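Oxidoreductase, FMN-binding (Shewanella oneidensis, PDB 2GQ9) binds flavin mononucleotide and probably acts as an oxidoreductase on CH-CH groups, exchanging electrons with NAD or NADP. Local coordinates at residues 102-107 and 184-189; 176-181 and 228-233. One frame throughout, in Å; residues are numbered along the deposited sequence.

Interaction 1: 102-107 and 184-189; sequences WHVGRV and NGYLIN. With HBA (p-hydroxybenzaldehyde), chain D; FMN (flavin mononucleotide), chain C.
Trp102 turns the edge of its indole to a face of Tyr186, giving a T-shaped (edge-to-face) pair whose planes stand at 89° and whose centroids, five-membered ring to phenol ring, lie 4.6 Å apart. The pair sits in a TIM barrel of the Old Yellow Enzyme type, where the loops following strands 96-102 and 177-181 meet beside the flavin. Trp102 NE1 leads the approach, 3.4 Å from Tyr186 CD1, while the carbonyl oxygen of Asn184 lies against the opposite face, toward its rim. Both rings also touch the bound p-hydroxybenzaldehyde, and Tyr186 OH is hydrogen-bonded to Tyr68. Asn184 fixes the phenolic end of this ligand, its ND2 donating an almost straight bond (170°) to O4 at 2.7 Å.

His103 contributes both backbone and ring. Its carbonyl oxygen accepts Leu187 N at 3.0 Å, and a water that accepts the N-H of Ile188 also sits within hydrogen-bonding range of this oxygen. With CG anti to the backbone N (chi1 -167°), the imidazole receives Leu187 CD2 over one face, a CH-pi contact at 3.5 Å from CD2 to the ring centroid. ND1 is meanwhile engaged in the ring plane as acceptor for Gly105 N, which fixes the rotation of the imidazole. Val104 lays its CB and CG1 on the CD2 side of Tyr186 and begins a type II' turn that ends at Val107. Gly105, at positive phi and without a side chain that would run into Leu187 CA, lets the backbones close in, its CA only 3.9 Å from Leu187 CA. Arg106 reaches the opposing segment through a water, which accepts from NE and donates to Gly185 O. Val107 adds CB to the apolar packing on Tyr186, 3.7 Å from CE2, while CG2 stands 3.4 Å from Gly185 O.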
loop_
_atom_site.group_PDB
_atom_site.type_symbol
_atom_site.label_atom_id
_atom_site.label_comp_id
_atom_site.label_asym_id
_atom_site.label_seq_id
_atom_site.Cartn_x
_atom_site.Cartn_y
_atom_site.Cartn_z
ATOM N N TRP A 102 1.415 -3.254 -6.684
ATOM C CA TRP A 102 1.162 -1.927 -7.225
ATOM C C TRP A 102 1.002 -1.764 -8.730
ATOM O O TRP A 102 1.722 -2.381 -9.519
ATOM C CB TRP A 102 2.339 -1.060 -6.776
ATOM C CG TRP A 102 2.172 0.419 -6.741
ATOM C CD1 TRP A 102 1.004 1.134 -6.750
ATOM C CD2 TRP A 102 3.223 1.367 -6.532
ATOM N NE1 TRP A 102 1.269 2.473 -6.550
ATOM C CE2 TRP A 102 2.621 2.641 -6.413
ATOM C CE3 TRP A 102 4.616 1.261 -6.428
ATOM C CZ2 TRP A 102 3.368 3.800 -6.192
ATOM C CZ3 TRP A 102 5.359 2.414 -6.206
ATOM C CH2 TRP A 102 4.734 3.666 -6.090
ATOM N N HIS A 103 0.043 -0.926 -9.115
ATOM C CA HIS A 103 -0.138 -0.543 -10.506
ATOM C C HIS A 103 -0.599 0.897 -10.387
ATOM O O HIS A 103 -1.687 1.164 -9.869
ATOM C CB HIS A 103 -1.178 -1.364 -11.257
ATOM C CG HIS A 103 -1.117 -1.149 -12.738
ATOM N ND1 HIS A 103 -1.177 0.107 -13.302
ATOM C CD2 HIS A 103 -0.929 -2.013 -13.765
ATOM C CE1 HIS A 103 -1.023 0.008 -14.611
ATOM N NE2 HIS A 103 -0.869 -1.267 -14.917
ATOM N N VAL A 104 0.248 1.819 -10.834
ATOM C CA VAL A 104 -0.030 3.247 -10.737
ATOM C C VAL A 104 -1.055 3.806 -11.713
ATOM O O VAL A 104 -1.488 4.947 -11.562
ATOM C CB VAL A 104 1.265 4.076 -10.912
ATOM C CG1 VAL A 104 2.309 3.642 -9.886
ATOM C CG2 VAL A 104 1.804 3.902 -12.324
ATOM N N GLY A 105 -1.448 3.014 -12.703
ATOM C CA GLY A 105 -2.407 3.513 -13.669
ATOM C C GLY A 105 -1.870 4.768 -14.339
ATOM O O GLY A 105 -0.748 4.782 -14.831
ATOM N N ARG A 106 -2.659 5.838 -14.318
ATOM C CA ARG A 106 -2.283 7.092 -14.958
ATOM C C ARG A 106 -1.207 7.911 -14.256
ATOM O O ARG A 106 -0.692 8.873 -14.827
ATOM C CB ARG A 106 -3.519 7.972 -15.126
ATOM C CG ARG A 106 -4.046 8.506 -13.809
ATOM C CD ARG A 106 -5.283 9.348 -14.014
ATOM N NE ARG A 106 -5.781 9.892 -12.754
ATOM C CZ ARG A 106 -6.899 10.601 -12.644
ATOM N NH1 ARG A 106 -7.632 10.851 -13.723
ATOM N NH2 ARG A 106 -7.287 11.054 -11.458
ATOM N N VAL A 107 -0.873 7.553 -13.021
ATOM C CA VAL A 107 0.137 8.300 -12.280
ATOM C C VAL A 107 1.539 7.829 -12.646
ATOM O O VAL A 107 2.194 7.122 -11.874
ATOM C CB VAL A 107 -0.072 8.157 -10.745
ATOM C CG1 VAL A 107 0.876 9.091 -9.995
ATOM C CG2 VAL A 107 -1.511 8.473 -10.388
ATOM N N ASN A 184 -4.689 5.776 -2.788
ATOM C CA ASN A 184 -3.908 6.934 -3.172
ATOM C C ASN A 184 -3.868 7.336 -4.637
ATOM O O ASN A 184 -2.836 7.766 -5.156
ATOM C CB ASN A 184 -2.504 6.786 -2.584
ATOM C CG ASN A 184 -2.554 6.545 -1.081
ATOM O OD1 ASN A 184 -3.574 6.816 -0.444
ATOM N ND2 ASN A 184 -1.464 6.049 -0.508
ATOM N N GLY A 185 -5.021 7.215 -5.285
ATOM C CA GLY A 185 -5.149 7.624 -6.671
ATOM C C GLY A 185 -4.477 6.798 -7.742
ATOM O O GLY A 185 -4.245 7.300 -8.839
ATOM N N TYR A 186 -4.156 5.545 -7.442
ATOM C CA TYR A 186 -3.527 4.694 -8.434
ATOM C C TYR A 186 -4.558 3.939 -9.289
ATOM O O TYR A 186 -5.749 4.254 -9.222
ATOM C CB TYR A 186 -2.500 3.794 -7.736
ATOM C CG TYR A 186 -1.363 4.654 -7.211
ATOM C CD1 TYR A 186 -1.116 4.777 -5.845
ATOM C CD2 TYR A 186 -0.594 5.426 -8.088
ATOM C CE1 TYR A 186 -0.140 5.650 -5.370
ATOM C CE2 TYR A 186 0.387 6.302 -7.619
ATOM C CZ TYR A 186 0.607 6.410 -6.256
ATOM O OH TYR A 186 1.552 7.287 -5.777
ATOM N N LEU A 187 -4.125 2.967 -10.092
ATOM C CA LEU A 187 -5.043 2.281 -11.017
ATOM C C LEU A 187 -6.441 1.882 -10.555
ATOM O O LEU A 187 -7.431 2.323 -11.141
ATOM C CB LEU A 187 -4.378 1.056 -11.658
ATOM C CG LEU A 187 -5.236 0.426 -12.772
ATOM C CD1 LEU A 187 -5.524 1.481 -13.828
ATOM C CD2 LEU A 187 -4.526 -0.778 -13.402
ATOM N N ILE A 188 -6.545 1.046 -9.531
ATOM C CA ILE A 188 -7.864 0.623 -9.088
ATOM C C ILE A 188 -8.679 1.795 -8.547
ATOM O O ILE A 188 -9.893 1.870 -8.767
ATOM C CB ILE A 188 -7.758 -0.505 -8.046
ATOM C CG1 ILE A 188 -6.992 -1.680 -8.664
ATOM C CG2 ILE A 188 -9.147 -0.962 -7.620
ATOM C CD1 ILE A 188 -6.812 -2.864 -7.742
ATOM N N ASN A 189 -8.002 2.716 -7.864
ATOM C CA ASN A 189 -8.638 3.910 -7.304
ATOM C C ASN A 189 -9.228 4.728 -8.453
ATOM O O ASN A 189 -10.242 5.406 -8.293
ATOM C CB ASN A 189 -7.590 4.756 -6.576
ATOM C CG ASN A 189 -8.198 5.755 -5.605
ATOM O OD1 ASN A 189 -9.312 6.253 -5.802
ATOM N ND2 ASN A 189 -7.457 6.067 -4.553
HETATM C "C1'" HBA D . 5.404 8.027 -2.655
HETATM O "O1'" HBA D . 5.598 9.050 -2.031
HETATM C C1 HBA D . 4.120 7.317 -2.540
HETATM C C2 HBA D . 3.903 6.108 -3.268
HETATM C C3 HBA D . 2.653 5.484 -3.193
HETATM C C4 HBA D . 1.623 6.051 -2.404
HETATM C C5 HBA D . 1.811 7.235 -1.639
HETATM C C6 HBA D . 3.069 7.829 -1.709
HETATM O O4 HBA D . 0.547 5.281 -2.132
HETATM N N1 FMN C . 1.263 4.302 0.842
HETATM C C2 FMN C . 1.021 3.196 -0.002
HETATM O O2 FMN C . -0.050 2.675 -0.067
HETATM N N3 FMN C . 2.144 2.684 -0.755
HETATM C C4 FMN C . 3.422 3.169 -0.749
HETATM O O4 FMN C . 4.270 2.723 -1.496
HETATM C C4A FMN C . 3.659 4.399 0.046
HETATM N N5 FMN C . 4.814 5.135 -0.113
HETATM C C5A FMN C . 5.063 6.110 0.821
HETATM C C6 FMN C . 6.412 6.735 0.854
HETATM C C7 FMN C . 6.790 7.671 1.898
HETATM C C7M FMN C . 8.221 8.191 1.942
HETATM C C8 FMN C . 5.781 8.073 2.874
HETATM C C8M FMN C . 6.130 9.023 4.059
HETATM C C9 FMN C . 4.454 7.502 2.807
HETATM C C9A FMN C . 4.080 6.560 1.816
HETATM N N10 FMN C . 2.804 5.857 1.751
HETATM C C10 FMN C . 2.474 4.853 0.860
HETATM C "C1'" FMN C . 1.727 6.300 2.718
HETATM C "C2'" FMN C . 1.921 5.592 4.051
HETATM O "O2'" FMN C . 1.746 4.173 3.968
HETATM C "C3'" FMN C . 1.009 6.121 5.163
HETATM O "O3'" FMN C . -0.364 5.796 4.874
HETATM C "C4'" FMN C . 1.138 7.632 5.338
HETATM O "O4'" FMN C . 2.540 8.032 5.474
HETATM C "C5'" FMN C . 0.339 8.168 6.509
HETATM O "O5'" FMN C . 0.861 7.669 7.788
HETATM P P FMN C . 1.830 8.505 8.730
HETATM O O1P FMN C . 3.159 8.663 8.066
HETATM O O2P FMN C . 1.127 9.812 9.045
HETATM O O3P FMN C . 1.958 7.623 9.997
HETATM O O HOH W 1 -3.945 0.442 -8.278
HETATM O O HOH W 2 -5.010 9.632 -10.107
#

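Interaction 2: 176-181 and 228-233; sequences DGIELH and ERVGVR. With FMN (flavin mononucleotide), chain C; HBA (p-hydroxybenzaldehyde), chain D.
Ile178 and Leu180 alternate with Arg229, Gly231 and Arg233 in four backbone hydrogen bonds: Ile178 N to Arg229 O, Gly231 N to Ile178 O, Leu180 N to Gly231 O, and Arg233 N to Leu180 O. The shortest, Leu180 N to Gly231 O, measures 2.7 Å. A CA-H...O contact from Glu179 to Gly231 O adds to this parallel pairing.

Apolar contacts occupy one face, where Ile178 lies alongside Val230, and Leu180 CB meets Val232 CG2 at 4.0 Å. Strands 177-181 and 230-234 are the fourth and fifth of the TIM barrel; Ile178 and Leu180 pack outward on helices 153-172 and 212-225, whereas Glu179, His181 and Arg233 point inward.

Polar side chains line that inner face. Glu179 OE1 stays 4.3 Å from Arg233 NE, well out of the guanidinium plane, and the carboxylate is hydrogen-bonded instead to Gln100, Tyr266 and His268. Arg233, extended from CG to NE, carries its guanidinium to FMN: NH1 donates to O2 at 2.9 Å and to O2', and NH2 to O3' at 2.7 Å. Its positive charge, edge-on to N1, would probably stabilise negative charge on the reduced flavin. His181 NE2 and O4 of p-hydroxybenzaldehyde share a hydrogen bond of 2.8 Å, while FMN O2 lies over one face of the imidazole.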
loop_
_atom_site.group_PDB
_atom_site.type_symbol
_atom_site.label_atom_id
_atom_site.label_comp_id
_atom_site.label_asym_id
_atom_site.label_seq_id
_atom_site.Cartn_x
_atom_site.Cartn_y
_atom_site.Cartn_z
ATOM N N ASP A 176 4.250 -13.408 3.387
ATOM C CA ASP A 176 3.170 -14.096 4.086
ATOM C C ASP A 176 1.825 -13.782 3.452
ATOM O O ASP A 176 0.819 -14.449 3.718
ATOM C CB ASP A 176 3.171 -13.682 5.553
ATOM C CG ASP A 176 4.470 -14.023 6.236
ATOM O OD1 ASP A 176 4.747 -15.235 6.409
ATOM O OD2 ASP A 176 5.219 -13.082 6.582
ATOM N N GLY A 177 1.811 -12.760 2.608
ATOM C CA GLY A 177 0.580 -12.372 1.952
ATOM C C GLY A 177 0.829 -11.176 1.067
ATOM O O GLY A 177 1.977 -10.757 0.905
ATOM N N ILE A 178 -0.234 -10.634 0.481
ATOM C CA ILE A 178 -0.101 -9.466 -0.377
ATOM C C ILE A 178 -1.143 -8.416 -0.011
ATOM O O ILE A 178 -2.192 -8.744 0.532
ATOM C CB ILE A 178 -0.266 -9.817 -1.886
ATOM C CG1 ILE A 178 -1.692 -10.304 -2.186
ATOM C CG2 ILE A 178 0.766 -10.865 -2.296
ATOM C CD1 ILE A 178 -2.662 -9.167 -2.579
ATOM N N GLU A 179 -0.834 -7.153 -0.297
ATOM C CA GLU A 179 -1.779 -6.069 -0.051
ATOM C C GLU A 179 -2.062 -5.434 -1.397
ATOM O O GLU A 179 -1.145 -4.986 -2.095
ATOM C CB GLU A 179 -1.208 -4.992 0.877
ATOM C CG GLU A 179 -2.232 -3.883 1.166
ATOM C CD GLU A 179 -1.696 -2.787 2.067
ATOM O OE1 GLU A 179 -1.211 -1.762 1.542
ATOM O OE2 GLU A 179 -1.760 -2.961 3.301
ATOM N N LEU A 180 -3.330 -5.393 -1.774
ATOM C CA LEU A 180 -3.683 -4.789 -3.043
ATOM C C LEU A 180 -3.722 -3.282 -2.855
ATOM O O LEU A 180 -4.483 -2.786 -2.028
ATOM C CB LEU A 180 -5.050 -5.289 -3.506
ATOM C CG LEU A 180 -5.595 -4.586 -4.751
ATOM C CD1 LEU A 180 -4.636 -4.767 -5.932
ATOM C CD2 LEU A 180 -6.954 -5.175 -5.075
ATOM N N HIS A 181 -2.900 -2.556 -3.606
ATOM C CA HIS A 181 -2.898 -1.106 -3.489
ATOM C C HIS A 181 -4.049 -0.568 -4.327
ATOM O O HIS A 181 -3.922 -0.418 -5.543
ATOM C CB HIS A 181 -1.587 -0.492 -3.995
ATOM C CG HIS A 181 -1.396 0.937 -3.572
ATOM N ND1 HIS A 181 -2.423 1.699 -3.054
ATOM C CD2 HIS A 181 -0.295 1.727 -3.550
ATOM C CE1 HIS A 181 -1.961 2.896 -2.731
ATOM N NE2 HIS A 181 -0.674 2.939 -3.019
ATOM N N GLU A 228 -7.082 -15.644 3.068
ATOM C CA GLU A 228 -6.350 -15.441 4.312
ATOM C C GLU A 228 -4.998 -14.764 4.099
ATOM O O GLU A 228 -4.348 -14.364 5.057
ATOM C CB GLU A 228 -6.143 -16.771 5.043
ATOM C CG GLU A 228 -7.358 -17.218 5.836
ATOM C CD GLU A 228 -7.077 -18.426 6.716
ATOM O OE1 GLU A 228 -7.705 -18.533 7.794
ATOM O OE2 GLU A 228 -6.242 -19.272 6.328
ATOM N N ARG A 229 -4.587 -14.639 2.843
ATOM C CA ARG A 229 -3.313 -14.013 2.522
ATOM C C ARG A 229 -3.483 -12.785 1.637
ATOM O O ARG A 229 -2.517 -12.283 1.059
ATOM C CB ARG A 229 -2.379 -15.035 1.853
ATOM C CG ARG A 229 -1.958 -16.164 2.793
ATOM C CD ARG A 229 -0.811 -17.011 2.237
ATOM N NE ARG A 229 -1.159 -17.694 0.992
ATOM C CZ ARG A 229 -0.402 -18.624 0.412
ATOM N NH1 ARG A 229 0.750 -18.989 0.963
ATOM N NH2 ARG A 229 -0.791 -19.187 -0.725
ATOM N N VAL A 230 -4.716 -12.295 1.543
ATOM C CA VAL A 230 -5.006 -11.123 0.729
ATOM C C VAL A 230 -5.555 -9.952 1.546
ATOM O O VAL A 230 -6.558 -10.082 2.250
ATOM C CB VAL A 230 -6.032 -11.440 -0.397
ATOM C CG1 VAL A 230 -6.463 -10.155 -1.091
ATOM C CG2 VAL A 230 -5.411 -12.389 -1.416
ATOM N N GLY A 231 -4.874 -8.815 1.443
ATOM C CA GLY A 231 -5.301 -7.606 2.125
ATOM C C GLY A 231 -5.532 -6.556 1.050
ATOM O O GLY A 231 -5.016 -6.674 -0.061
ATOM N N VAL A 232 -6.308 -5.523 1.359
ATOM C CA VAL A 232 -6.580 -4.482 0.371
ATOM C C VAL A 232 -6.493 -3.115 1.018
ATOM O O VAL A 232 -6.963 -2.937 2.136
ATOM C CB VAL A 232 -7.996 -4.659 -0.229
ATOM C CG1 VAL A 232 -8.324 -3.498 -1.166
ATOM C CG2 VAL A 232 -8.079 -5.984 -0.972
ATOM N N ARG A 233 -5.884 -2.150 0.328
ATOM C CA ARG A 233 -5.784 -0.808 0.886
ATOM C C ARG A 233 -6.646 0.176 0.100
ATOM O O ARG A 233 -6.612 0.194 -1.130
ATOM C CB ARG A 233 -4.329 -0.322 0.889
ATOM C CG ARG A 233 -4.136 0.847 1.848
ATOM C CD ARG A 233 -2.709 1.373 1.935
ATOM N NE ARG A 233 -2.501 1.952 3.264
ATOM C CZ ARG A 233 -1.595 2.872 3.578
ATOM N NH1 ARG A 233 -0.784 3.358 2.665
ATOM N NH2 ARG A 233 -1.491 3.292 4.832
HETATM N N1 FMN C . 1.263 4.302 0.842
HETATM C C2 FMN C . 1.021 3.196 -0.002
HETATM O O2 FMN C . -0.050 2.675 -0.067
HETATM N N3 FMN C . 2.144 2.684 -0.755
HETATM C C4 FMN C . 3.422 3.169 -0.749
HETATM O O4 FMN C . 4.270 2.723 -1.496
HETATM C C4A FMN C . 3.659 4.399 0.046
HETATM N N5 FMN C . 4.814 5.135 -0.113
HETATM C C5A FMN C . 5.063 6.110 0.821
HETATM C C6 FMN C . 6.412 6.735 0.854
HETATM C C7 FMN C . 6.790 7.671 1.898
HETATM C C7M FMN C . 8.221 8.191 1.942
HETATM C C8 FMN C . 5.781 8.073 2.874
HETATM C C8M FMN C . 6.130 9.023 4.059
HETATM C C9 FMN C . 4.454 7.502 2.807
HETATM C C9A FMN C . 4.080 6.560 1.816
HETATM N N10 FMN C . 2.804 5.857 1.751
HETATM C C10 FMN C . 2.474 4.853 0.860
HETATM C "C1'" FMN C . 1.727 6.300 2.718
HETATM C "C2'" FMN C . 1.921 5.592 4.051
HETATM O "O2'" FMN C . 1.746 4.173 3.968
HETATM C "C3'" FMN C . 1.009 6.121 5.163
HETATM O "O3'" FMN C . -0.364 5.796 4.874
HETATM C "C4'" FMN C . 1.138 7.632 5.338
HETATM O "O4'" FMN C . 2.540 8.032 5.474
HETATM C "C5'" FMN C . 0.339 8.168 6.509
HETATM O "O5'" FMN C . 0.861 7.669 7.788
HETATM P P FMN C . 1.830 8.505 8.730
HETATM O O1P FMN C . 3.159 8.663 8.066
HETATM O O2P FMN C . 1.127 9.812 9.045
HETATM O O3P FMN C . 1.958 7.623 9.997
HETATM C "C1'" HBA D . 5.404 8.027 -2.655
HETATM O "O1'" HBA D . 5.598 9.050 -2.031
HETATM C C1 HBA D . 4.120 7.317 -2.540
HETATM C C2 HBA D . 3.903 6.108 -3.268
HETATM C C3 HBA D . 2.653 5.484 -3.193
HETATM C C4 HBA D . 1.623 6.051 -2.404
HETATM C C5 HBA D . 1.811 7.235 -1.639
HETATM C C6 HBA D . 3.069 7.829 -1.709
HETATM O O4 HBA D . 0.547 5.281 -2.132
#

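In the fold
From the N terminus, the chain first reaches 102-107, just beyond the third barrel strand, then runs through helix 153-172 to strand 177-181. Interaction 2 therefore opens before interaction 1 closes at 184-189, and itself closes only at 228-233, after helix 212-225: the two loops cross. Interaction 1 joins the loops beyond strands three and four, while interaction 2 pairs strands four and five. They meet at the short run from 177-181 into helix 187-192, where Tyr186 packs on His181 and Ile188 on Leu180. Together they bring Trp102, His181, Asn184, Tyr186 and Arg233 from three successive barrel strands and their loops around one ligand-and-flavin site.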